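PDB 5COZ: uncharacterized protein from Eubacterium rectale, which is of unknown function but carries a domain resembling the regulatory protein YycH and is probably exported and anchored to the membrane as a lipoprotein. Local coordinates for residues Y57-I67 / Y262-I273; G222-E230 / Y237-V245. One frame throughout, in Å; residues are numbered along the deposited sequence.

Interaction 1. Residues Y57-I67 / Y262-I273; sequences YYVKSGKVKAI and YDWVETTETGEI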
loop_
_atom_site.group_PDB
_atom_site.type_symbol
_atom_site.label_atom_id
_atom_site.label_comp_id
_atom_site.label_asym_id
_atom_site.label_seq_id
_atom_site.Cartn_x
_atom_site.Cartn_y
_atom_site.Cartn_z
ATOM N N TYR A 57 -10.197 7.228 -18.933
ATOM C CA TYR A 57 -11.267 6.648 -18.121
ATOM C C TYR A 57 -11.741 5.298 -18.678
ATOM O O TYR A 57 -12.619 4.671 -18.079
ATOM C CB TYR A 57 -12.448 7.608 -18.026
ATOM C CG TYR A 57 -12.197 8.861 -17.216
ATOM C CD1 TYR A 57 -12.092 8.812 -15.828
ATOM C CD2 TYR A 57 -12.132 10.107 -17.830
ATOM C CE1 TYR A 57 -11.959 9.981 -15.066
ATOM C CE2 TYR A 57 -11.994 11.277 -17.087
ATOM C CZ TYR A 57 -11.913 11.211 -15.702
ATOM O OH TYR A 57 -11.839 12.369 -14.957
ATOM N N TYR A 58 -11.194 4.837 -19.823
ATOM C CA TYR A 58 -11.580 3.535 -20.362
ATOM C C TYR A 58 -10.661 2.492 -19.772
ATOM O O TYR A 58 -9.438 2.527 -20.015
ATOM C CB TYR A 58 -11.476 3.545 -21.885
ATOM C CG TYR A 58 -12.662 4.238 -22.503
ATOM C CD1 TYR A 58 -12.712 5.627 -22.598
ATOM C CD2 TYR A 58 -13.763 3.513 -22.945
ATOM C CE1 TYR A 58 -13.812 6.273 -23.165
ATOM C CE2 TYR A 58 -14.869 4.148 -23.510
ATOM C CZ TYR A 58 -14.889 5.527 -23.614
ATOM O OH TYR A 58 -15.999 6.146 -24.134
ATOM N N VAL A 59 -11.221 1.614 -18.930
ATOM C CA VAL A 59 -10.428 0.679 -18.134
ATOM C C VAL A 59 -10.891 -0.734 -18.353
ATOM O O VAL A 59 -12.108 -1.015 -18.378
ATOM C CB VAL A 59 -10.530 1.058 -16.628
ATOM C CG1 VAL A 59 -9.757 0.092 -15.725
ATOM C CG2 VAL A 59 -10.043 2.482 -16.395
ATOM N N LYS A 60 -9.923 -1.633 -18.517
ATOM C CA LYS A 60 -10.180 -3.051 -18.672
ATOM C C LYS A 60 -10.464 -3.734 -17.354
ATOM O O LYS A 60 -9.875 -3.389 -16.339
ATOM C CB LYS A 60 -8.927 -3.773 -19.217
ATOM C CG LYS A 60 -8.513 -3.344 -20.603
ATOM C CD LYS A 60 -7.127 -3.976 -20.870
ATOM C CE LYS A 60 -6.676 -3.807 -22.289
ATOM N NZ LYS A 60 -7.450 -4.712 -23.197
ATOM N N SER A 61 -11.359 -4.719 -17.388
ATOM C CA SER A 61 -11.498 -5.728 -16.360
ATOM C C SER A 61 -10.894 -6.978 -16.928
ATOM O O SER A 61 -10.798 -7.131 -18.151
ATOM C CB SER A 61 -12.954 -5.967 -15.999
ATOM O OG SER A 61 -13.445 -4.817 -15.342
ATOM N N GLY A 62 -10.505 -7.892 -16.060
ATOM C CA GLY A 62 -9.919 -9.113 -16.592
ATOM C C GLY A 62 -9.814 -10.218 -15.573
ATOM O O GLY A 62 -10.495 -10.219 -14.540
ATOM N N LYS A 63 -9.023 -11.206 -15.943
ATOM C CA LYS A 63 -8.673 -12.331 -15.083
ATOM C C LYS A 63 -7.186 -12.298 -14.901
ATOM O O LYS A 63 -6.453 -12.032 -15.872
ATOM C CB LYS A 63 -9.064 -13.673 -15.710
ATOM C CG LYS A 63 -10.531 -13.854 -16.061
ATOM C CD LYS A 63 -11.354 -14.243 -14.877
ATOM C CE LYS A 63 -12.718 -14.716 -15.333
ATOM N NZ LYS A 63 -13.601 -14.863 -14.151
ATOM N N VAL A 64 -6.724 -12.585 -13.685
ATOM C CA VAL A 64 -5.288 -12.700 -13.383
ATOM C C VAL A 64 -5.060 -13.984 -12.636
ATOM O O VAL A 64 -5.989 -14.523 -12.022
ATOM C CB VAL A 64 -4.738 -11.509 -12.527
ATOM C CG1 VAL A 64 -4.907 -10.164 -13.234
ATOM C CG2 VAL A 64 -5.389 -11.481 -11.142
ATOM N N LYS A 65 -3.824 -14.461 -12.649
ATOM C CA LYS A 65 -3.425 -15.626 -11.875
ATOM C C LYS A 65 -2.453 -15.180 -10.831
ATOM O O LYS A 65 -1.589 -14.357 -11.100
ATOM C CB LYS A 65 -2.749 -16.672 -12.792
ATOM C CG LYS A 65 -3.717 -17.552 -13.546
ATOM C CD LYS A 65 -2.971 -18.728 -14.188
ATOM C CE LYS A 65 -3.917 -19.726 -14.817
ATOM N NZ LYS A 65 -4.412 -19.276 -16.148
ATOM N N ALA A 66 -2.541 -15.762 -9.646
ATOM C CA ALA A 66 -1.561 -15.485 -8.620
ATOM C C ALA A 66 -0.176 -15.926 -9.074
ATOM O O ALA A 66 -0.051 -16.980 -9.718
ATOM C CB ALA A 66 -1.937 -16.253 -7.352
ATOM N N ILE A 67 0.852 -15.117 -8.773
ATOM C CA ILE A 67 2.243 -15.496 -8.998
ATOM C C ILE A 67 2.656 -16.231 -7.735
ATOM O O ILE A 67 2.569 -15.677 -6.630
ATOM C CB ILE A 67 3.147 -14.283 -9.346
ATOM C CG1 ILE A 67 2.727 -13.707 -10.721
ATOM C CG2 ILE A 67 4.650 -14.699 -9.379
ATOM C CD1 ILE A 67 3.309 -12.397 -11.098
ATOM N N TYR A 262 0.461 -10.696 -9.303
ATOM C CA TYR A 262 -0.501 -11.319 -10.198
ATOM C C TYR A 262 -0.072 -11.189 -11.629
ATOM O O TYR A 262 0.598 -10.218 -11.993
ATOM C CB TYR A 262 -1.884 -10.664 -10.007
ATOM C CG TYR A 262 -2.352 -10.746 -8.571
ATOM C CD1 TYR A 262 -2.993 -11.883 -8.090
ATOM C CD2 TYR A 262 -2.070 -9.721 -7.661
ATOM C CE1 TYR A 262 -3.351 -12.003 -6.746
ATOM C CE2 TYR A 262 -2.375 -9.857 -6.306
ATOM C CZ TYR A 262 -3.048 -10.984 -5.859
ATOM O OH TYR A 262 -3.428 -11.133 -4.537
ATOM N N ASP A 263 -0.433 -12.185 -12.448
ATOM C CA ASP A 263 -0.110 -12.207 -13.876
ATOM C C ASP A 263 -1.413 -12.077 -14.672
ATOM O O ASP A 263 -2.316 -12.890 -14.521
ATOM C CB ASP A 263 0.637 -13.508 -14.257
ATOM C CG ASP A 263 1.227 -13.501 -15.658
ATOM O OD1 ASP A 263 1.739 -12.474 -16.061
ATOM O OD2 ASP A 263 1.125 -14.534 -16.358
ATOM N N TRP A 264 -1.496 -11.053 -15.524
ATOM C CA TRP A 264 -2.691 -10.832 -16.354
ATOM C C TRP A 264 -2.898 -11.994 -17.335
ATOM O O TRP A 264 -2.002 -12.303 -18.145
ATOM C CB TRP A 264 -2.533 -9.531 -17.124
ATOM C CG TRP A 264 -3.764 -9.117 -17.883
ATOM C CD1 TRP A 264 -4.101 -9.474 -19.161
ATOM C CD2 TRP A 264 -4.768 -8.204 -17.442
ATOM N NE1 TRP A 264 -5.275 -8.854 -19.534
ATOM C CE2 TRP A 264 -5.700 -8.058 -18.500
ATOM C CE3 TRP A 264 -4.969 -7.472 -16.260
ATOM C CZ2 TRP A 264 -6.814 -7.210 -18.400
ATOM C CZ3 TRP A 264 -6.071 -6.619 -16.170
ATOM C CH2 TRP A 264 -6.968 -6.493 -17.234
ATOM N N VAL A 265 -4.106 -12.576 -17.345
ATOM C CA VAL A 265 -4.369 -13.681 -18.257
ATOM C C VAL A 265 -5.198 -13.199 -19.458
ATOM O O VAL A 265 -4.880 -13.533 -20.616
ATOM C CB VAL A 265 -5.100 -14.827 -17.500
ATOM C CG1 VAL A 265 -5.607 -15.936 -18.450
ATOM C CG2 VAL A 265 -4.163 -15.412 -16.439
ATOM N N GLU A 266 -6.269 -12.428 -19.189
ATOM C CA GLU A 266 -7.147 -11.977 -20.274
ATOM C C GLU A 266 -8.030 -10.822 -19.850
ATOM O O GLU A 266 -8.332 -10.652 -18.662
ATOM C CB GLU A 266 -8.045 -13.130 -20.789
ATOM C CG GLU A 266 -8.989 -13.708 -19.759
ATOM C CD GLU A 266 -9.660 -14.993 -20.210
ATOM O OE1 GLU A 266 -10.341 -14.978 -21.259
ATOM O OE2 GLU A 266 -9.501 -16.016 -19.509
ATOM N N THR A 267 -8.496 -10.071 -20.858
ATOM C CA THR A 267 -9.468 -9.003 -20.688
ATOM C C THR A 267 -10.841 -9.633 -20.752
ATOM O O THR A 267 -11.112 -10.415 -21.681
ATOM C CB THR A 267 -9.295 -7.959 -21.800
ATOM O OG1 THR A 267 -7.972 -7.429 -21.718
ATOM C CG2 THR A 267 -10.310 -6.812 -21.685
ATOM N N THR A 268 -11.728 -9.254 -19.832
ATOM C CA THR A 268 -13.105 -9.802 -19.841
ATOM C C THR A 268 -14.071 -8.769 -20.406
ATOM O O THR A 268 -14.987 -9.123 -21.146
ATOM C CB THR A 268 -13.528 -10.241 -18.434
ATOM O OG1 THR A 268 -13.322 -9.142 -17.542
ATOM C CG2 THR A 268 -12.751 -11.456 -17.948
ATOM N N GLU A 269 -13.901 -7.513 -20.023
ATOM C CA GLU A 269 -14.717 -6.400 -20.499
ATOM C C GLU A 269 -13.935 -5.106 -20.368
ATOM O O GLU A 269 -12.913 -5.051 -19.692
ATOM C CB GLU A 269 -16.052 -6.315 -19.741
ATOM C CG GLU A 269 -15.896 -6.102 -18.245
ATOM C CD GLU A 269 -17.118 -6.328 -17.374
ATOM O OE1 GLU A 269 -18.220 -6.569 -17.924
ATOM O OE2 GLU A 269 -16.969 -6.264 -16.131
ATOM N N THR A 270 -14.363 -4.100 -21.092
ATOM C CA THR A 270 -13.758 -2.779 -21.039
ATOM C C THR A 270 -14.904 -1.805 -20.992
ATOM O O THR A 270 -15.913 -1.980 -21.676
ATOM C CB THR A 270 -12.830 -2.507 -22.231
ATOM O OG1 THR A 270 -11.919 -3.602 -22.402
ATOM C CG2 THR A 270 -12.064 -1.177 -22.090
ATOM N N GLY A 271 -14.739 -0.772 -20.209
ATOM C CA GLY A 271 -15.774 0.239 -20.138
ATOM C C GLY A 271 -15.216 1.514 -19.589
ATOM O O GLY A 271 -14.100 1.550 -19.056
ATOM N N GLU A 272 -16.032 2.551 -19.649
ATOM C CA GLU A 272 -15.679 3.846 -19.117
ATOM C C GLU A 272 -16.036 3.885 -17.653
ATOM O O GLU A 272 -17.138 3.484 -17.268
ATOM C CB GLU A 272 -16.482 4.911 -19.878
ATOM C CG GLU A 272 -16.013 6.323 -19.638
ATOM C CD GLU A 272 -16.541 7.320 -20.654
ATOM O OE1 GLU A 272 -17.081 6.894 -21.702
ATOM O OE2 GLU A 272 -16.416 8.537 -20.397
ATOM N N ILE A 273 -15.105 4.351 -16.830
ATOM C CA ILE A 273 -15.381 4.512 -15.408
ATOM C C ILE A 273 -15.977 5.881 -15.147
ATOM O O ILE A 273 -15.882 6.782 -15.982
ATOM C CB ILE A 273 -14.122 4.276 -14.535
ATOM C CG1 ILE A 273 -13.051 5.393 -14.752
ATOM C CG2 ILE A 273 -13.575 2.852 -14.772
ATOM C CD1 ILE A 273 -11.924 5.339 -13.752
HETATM O O HOH W 1 -9.779 -3.374 -24.015
HETATM O O HOH W 2 -13.234 -9.814 -14.560
#
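Tyr57-Ile67 and Tyr262-Ile273 pair as antiparallel strands whose axes approach to 4.2 Å, with their N-to-C directions 145° apart. Near one end Val59 and Gly271 form a hydrogen-bonded pair, Val59 N reaching Gly271 O at 2.9 Å; near the other, Lys65 and Asp263 exchange two further bonds. Between them lies a classic beta bulge: Val265 and Glu266 both face Lys63, and Lys63 O takes a bond from Val265 N at 2.8 Å and a weak one from Glu266 N. Trp264 lays its indole across the strand, CH2 meeting Lys60 CB at 3.9 Å, while Val64 CG1 lies against CE3 on the six-membered ring. Gly62 is fitted to this spot, for any CB would collide with Glu266 O and Trp264 CZ2. Lys60 crosses the indole at about a right angle, then bends at its last torsion (chi4 -73°) to bring NZ 3.1 Å from Thr267 OG1, which sits in the indole plane at its edge; a water joins NZ to Thr270 OG1. An alanine in place of Lys60 would keep CB on the indole, but would probably leave Thr267 OG1 without its ammonium partner and break the water bridge to Thr270. Next to the Val59-Gly271 pair, Glu272 CB lies over one face of the Tyr58 ring, 4.2 Å from its centroid, a CH-pi contact. Beyond it the Tyr57 ring meets Ile273 edge-on, Tyr57 CD1 lying 3.7 Å from Ile273 CG1. The Tyr57 hydroxyl bonds Glu25 O. Lys63 runs alongside Glu266, yet its ammonium salt-bridges Asp316 and Asp310. Strand 58-66 also pairs with 314-330, so this bulged antiparallel ladder adds 262-272 to the flank of a mixed beta sheet.

Interaction 2. Residues G222-E230 / Y237-V245; sequences GIPYSRCPE and YANQENHLV
Arg227 and Glu241 come together with their CA atoms 4.3 Å apart where Pro224-Glu230, a loop leaving strand 223-224, and the loop Ala238-Asn242 run roughly antiparallel, their end-to-end directions 148° apart. One direct backbone bond joins them, Asn242 N to Ser226 O at 3.0 Å. The Asn242 side chain extends that grip: CG stands anti to the backbone N (chi1 176°), which sets the amide beside Tyr225, where ND2 donates to Tyr225 O at 3.0 Å from above the carbonyl plane. The amide carbon meets the edge of the tyrosine ring, in its plane, with ring and amide planes 65° apart. ND2 also donates to Pro218 O on strand 211-220, which helps fix the amide's rotation. At the other end Asn239 repeats the device, its ND2 reaching Pro229 O at 3.1 Å, again from above the carbonyl plane; its OD1 accepts from Asn231 N, just before helix 232-235, and bonds Thr235 OG1 within it. Glu230 lays its CB against Asn239 O, and a water links that carbonyl to Glu230 OE1. Between the two amides, Glu241 rests CG on the carbonyls of Arg227 and Cys228, 3.4 Å from Arg227 O. One water bridges Arg227 O and Glu241 OE1, an oxygen that also receives Tyr145 N; another ties Cys228 O and Gln240 O to Asn239 ND2. Ser226 OG accepts from Cys228 N at 3.1 Å, an ST turn that shapes the first loop, while the Arg227 guanidinium forms salt bridges with Glu300, Glu304 and Glu188. Asparagine amides and bridging waters thus join the loops in place of regular strand pairing, satisfying the carbonyls of Tyr225, Arg227, Cys228 and Pro229, although Asn242 O is buried with no partner in the model.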
loop_
_atom_site.group_PDB
_atom_site.type_symbol
_atom_site.label_atom_id
_atom_site.label_comp_id
_atom_site.label_asym_id
_atom_site.label_seq_id
_atom_site.Cartn_x
_atom_site.Cartn_y
_atom_site.Cartn_z
ATOM N N GLY A 222 -1.239 0.776 -15.601
ATOM C CA GLY A 222 -1.023 2.012 -14.853
ATOM C C GLY A 222 -1.805 2.172 -13.566
ATOM O O GLY A 222 -1.680 3.210 -12.927
ATOM N N ILE A 223 -2.575 1.152 -13.175
ATOM C CA ILE A 223 -3.460 1.221 -12.016
ATOM C C ILE A 223 -2.973 0.213 -10.989
ATOM O O ILE A 223 -2.776 -0.966 -11.327
ATOM C CB ILE A 223 -4.923 0.973 -12.470
ATOM C CG1 ILE A 223 -5.349 2.097 -13.428
ATOM C CG2 ILE A 223 -5.846 0.891 -11.236
ATOM C CD1 ILE A 223 -6.706 1.835 -14.130
ATOM N N PRO A 224 -2.774 0.655 -9.739
ATOM C CA PRO A 224 -2.251 -0.272 -8.732
ATOM C C PRO A 224 -3.286 -1.266 -8.242
ATOM O O PRO A 224 -4.478 -0.923 -8.132
ATOM C CB PRO A 224 -1.815 0.654 -7.584
ATOM C CG PRO A 224 -2.795 1.804 -7.651
ATOM C CD PRO A 224 -3.011 2.000 -9.177
ATOM N N TYR A 225 -2.828 -2.462 -7.861
ATOM C CA TYR A 225 -3.735 -3.353 -7.152
ATOM C C TYR A 225 -4.124 -2.684 -5.838
ATOM O O TYR A 225 -3.384 -1.844 -5.288
ATOM C CB TYR A 225 -3.119 -4.743 -6.873
ATOM C CG TYR A 225 -2.412 -5.343 -8.045
ATOM C CD1 TYR A 225 -3.110 -5.730 -9.181
ATOM C CD2 TYR A 225 -1.040 -5.584 -7.999
ATOM C CE1 TYR A 225 -2.441 -6.262 -10.296
ATOM C CE2 TYR A 225 -0.368 -6.115 -9.090
ATOM C CZ TYR A 225 -1.073 -6.414 -10.247
ATOM O OH TYR A 225 -0.398 -6.990 -11.282
ATOM N N SER A 226 -5.282 -3.054 -5.348
ATOM C CA SER A 226 -5.920 -2.432 -4.209
ATOM C C SER A 226 -5.015 -2.268 -2.981
ATOM O O SER A 226 -4.316 -3.214 -2.569
ATOM C CB SER A 226 -7.152 -3.252 -3.847
ATOM O OG SER A 226 -7.698 -2.871 -2.598
ATOM N N ARG A 227 -5.071 -1.061 -2.404
ATOM C CA ARG A 227 -4.384 -0.684 -1.170
ATOM C C ARG A 227 -5.344 -0.743 0.019
ATOM O O ARG A 227 -5.016 -0.267 1.095
ATOM C CB ARG A 227 -3.775 0.707 -1.311
ATOM C CG ARG A 227 -2.613 0.700 -2.313
ATOM C CD ARG A 227 -2.432 2.057 -2.958
ATOM N NE ARG A 227 -2.054 3.134 -2.043
ATOM C CZ ARG A 227 -2.775 4.243 -1.835
ATOM N NH1 ARG A 227 -4.005 4.344 -2.318
ATOM N NH2 ARG A 227 -2.278 5.243 -1.112
ATOM N N CYS A 228 -6.515 -1.365 -0.169
ATOM C CA CYS A 228 -7.478 -1.537 0.885
ATOM C C CYS A 228 -6.977 -2.532 1.927
ATOM O O CYS A 228 -6.376 -3.551 1.588
ATOM C CB CYS A 228 -8.807 -2.033 0.312
ATOM S SG CYS A 228 -9.705 -0.786 -0.613
ATOM N N PRO A 229 -7.414 -2.347 3.167
ATOM C CA PRO A 229 -7.213 -3.393 4.189
ATOM C C PRO A 229 -7.907 -4.709 3.806
ATOM O O PRO A 229 -8.812 -4.741 2.958
ATOM C CB PRO A 229 -7.954 -2.814 5.407
ATOM C CG PRO A 229 -7.855 -1.320 5.218
ATOM C CD PRO A 229 -8.076 -1.151 3.721
ATOM N N GLU A 230 -7.518 -5.790 4.507
ATOM C CA GLU A 230 -8.165 -7.090 4.333
ATOM C C GLU A 230 -9.685 -6.942 4.496
ATOM O O GLU A 230 -10.166 -6.363 5.491
ATOM C CB GLU A 230 -7.614 -8.081 5.369
ATOM C CG GLU A 230 -8.217 -9.469 5.227
ATOM C CD GLU A 230 -7.730 -10.471 6.262
ATOM O OE1 GLU A 230 -6.606 -10.296 6.779
ATOM O OE2 GLU A 230 -8.451 -11.460 6.515
ATOM N N TYR A 237 -11.117 -13.546 -0.366
ATOM C CA TYR A 237 -9.902 -14.181 0.145
ATOM C C TYR A 237 -9.235 -13.229 1.130
ATOM O O TYR A 237 -9.757 -12.113 1.345
ATOM C CB TYR A 237 -8.954 -14.549 -1.021
ATOM C CG TYR A 237 -8.246 -13.369 -1.670
ATOM C CD1 TYR A 237 -8.935 -12.480 -2.491
ATOM C CD2 TYR A 237 -6.881 -13.161 -1.481
ATOM C CE1 TYR A 237 -8.297 -11.384 -3.070
ATOM C CE2 TYR A 237 -6.223 -12.079 -2.079
ATOM C CZ TYR A 237 -6.938 -11.196 -2.866
ATOM O OH TYR A 237 -6.318 -10.107 -3.429
ATOM N N ALA A 238 -8.158 -13.680 1.806
ATOM C CA ALA A 238 -7.453 -12.826 2.752
ATOM C C ALA A 238 -6.569 -11.849 1.982
ATOM O O ALA A 238 -5.349 -12.041 1.871
ATOM C CB ALA A 238 -6.637 -13.677 3.724
ATOM N N ASN A 239 -7.201 -10.806 1.397
ATOM C CA ASN A 239 -6.454 -9.815 0.620
ATOM C C ASN A 239 -5.624 -8.958 1.569
ATOM O O ASN A 239 -5.827 -8.963 2.795
ATOM C CB ASN A 239 -7.405 -8.942 -0.212
ATOM C CG ASN A 239 -8.372 -8.166 0.649
ATOM O OD1 ASN A 239 -9.269 -8.752 1.290
ATOM N ND2 ASN A 239 -8.154 -6.865 0.774
ATOM N N GLN A 240 -4.636 -8.289 1.012
ATOM C CA GLN A 240 -3.816 -7.399 1.818
ATOM C C GLN A 240 -3.468 -6.181 1.021
ATOM O O GLN A 240 -3.621 -6.163 -0.207
ATOM C CB GLN A 240 -2.552 -8.090 2.326
ATOM C CG GLN A 240 -1.605 -8.442 1.235
ATOM C CD GLN A 240 -0.616 -9.466 1.726
ATOM O OE1 GLN A 240 -0.906 -10.671 1.760
ATOM N NE2 GLN A 240 0.584 -9.008 2.075
ATOM N N GLU A 241 -2.953 -5.167 1.730
ATOM C CA GLU A 241 -2.602 -3.918 1.085
ATOM C C GLU A 241 -1.466 -4.110 0.101
ATOM O O GLU A 241 -0.413 -4.693 0.424
ATOM C CB GLU A 241 -2.209 -2.875 2.120
ATOM C CG GLU A 241 -3.354 -2.521 3.068
ATOM C CD GLU A 241 -2.873 -1.859 4.349
ATOM O OE1 GLU A 241 -2.599 -0.641 4.323
ATOM O OE2 GLU A 241 -2.648 -2.588 5.336
ATOM N N ASN A 242 -1.698 -3.657 -1.128
ATOM C CA ASN A 242 -0.703 -3.777 -2.179
ATOM C C ASN A 242 0.385 -2.714 -2.040
ATOM O O ASN A 242 0.252 -1.623 -2.615
ATOM C CB ASN A 242 -1.367 -3.649 -3.541
ATOM C CG ASN A 242 -0.392 -3.669 -4.663
ATOM O OD1 ASN A 242 0.465 -4.553 -4.737
ATOM N ND2 ASN A 242 -0.516 -2.708 -5.570
ATOM N N HIS A 243 1.443 -3.023 -1.311
ATOM C CA HIS A 243 2.596 -2.136 -1.271
ATOM C C HIS A 243 3.853 -2.973 -1.242
ATOM O O HIS A 243 3.969 -3.936 -0.479
ATOM C CB HIS A 243 2.589 -1.076 -0.106
ATOM C CG HIS A 243 2.160 -1.591 1.236
ATOM N ND1 HIS A 243 1.134 -0.979 1.944
ATOM C CD2 HIS A 243 2.651 -2.602 1.991
ATOM C CE1 HIS A 243 1.033 -1.633 3.086
ATOM N NE2 HIS A 243 1.928 -2.606 3.174
ATOM N N LEU A 244 4.763 -2.599 -2.128
ATOM C CA LEU A 244 6.131 -3.131 -2.173
ATOM C C LEU A 244 6.928 -2.177 -1.256
ATOM O O LEU A 244 7.009 -0.956 -1.531
ATOM C CB LEU A 244 6.642 -3.107 -3.631
ATOM C CG LEU A 244 8.154 -3.348 -3.832
ATOM C CD1 LEU A 244 8.575 -4.743 -3.405
ATOM C CD2 LEU A 244 8.562 -3.103 -5.344
ATOM N N VAL A 245 7.429 -2.707 -0.107
ATOM C CA VAL A 245 8.104 -1.884 0.889
ATOM C C VAL A 245 9.613 -1.994 0.703
ATOM O O VAL A 245 10.141 -3.100 0.722
ATOM C CB VAL A 245 7.678 -2.277 2.313
ATOM C CG1 VAL A 245 8.308 -1.312 3.333
ATOM C CG2 VAL A 245 6.151 -2.259 2.460
HETATM O O HOH W 3 -4.613 -5.819 -3.500
HETATM O O HOH W 4 -2.926 0.939 2.218
HETATM O O HOH W 5 -6.317 -5.087 -0.653
HETATM O O HOH W 6 -4.513 -10.210 4.867
#

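How the interactions relate
Interaction 2 falls wholly within the chain span between the two strands of interaction 1: the order is 57-67, 222-230, 237-245, 262-273. Their centres lie about 16 Å apart. Interaction 1 belongs to the mixed sheet that also holds 295-311 and 314-330, whereas strands 223-224 and 244-249, at the ends of the interaction 2 loops, belong to the antiparallel sheet. The contacts touch directly: Tyr262 OH and Tyr237 OH are 3.3 Å apart, a probable hydrogen bond, and Val59 CG1 packs on Ile223 CD1 at 3.9 Å. Interaction 2, near the centre of the chain, therefore lies where the two sheets meet, and interaction 1 returns the chain to the mixed sheet.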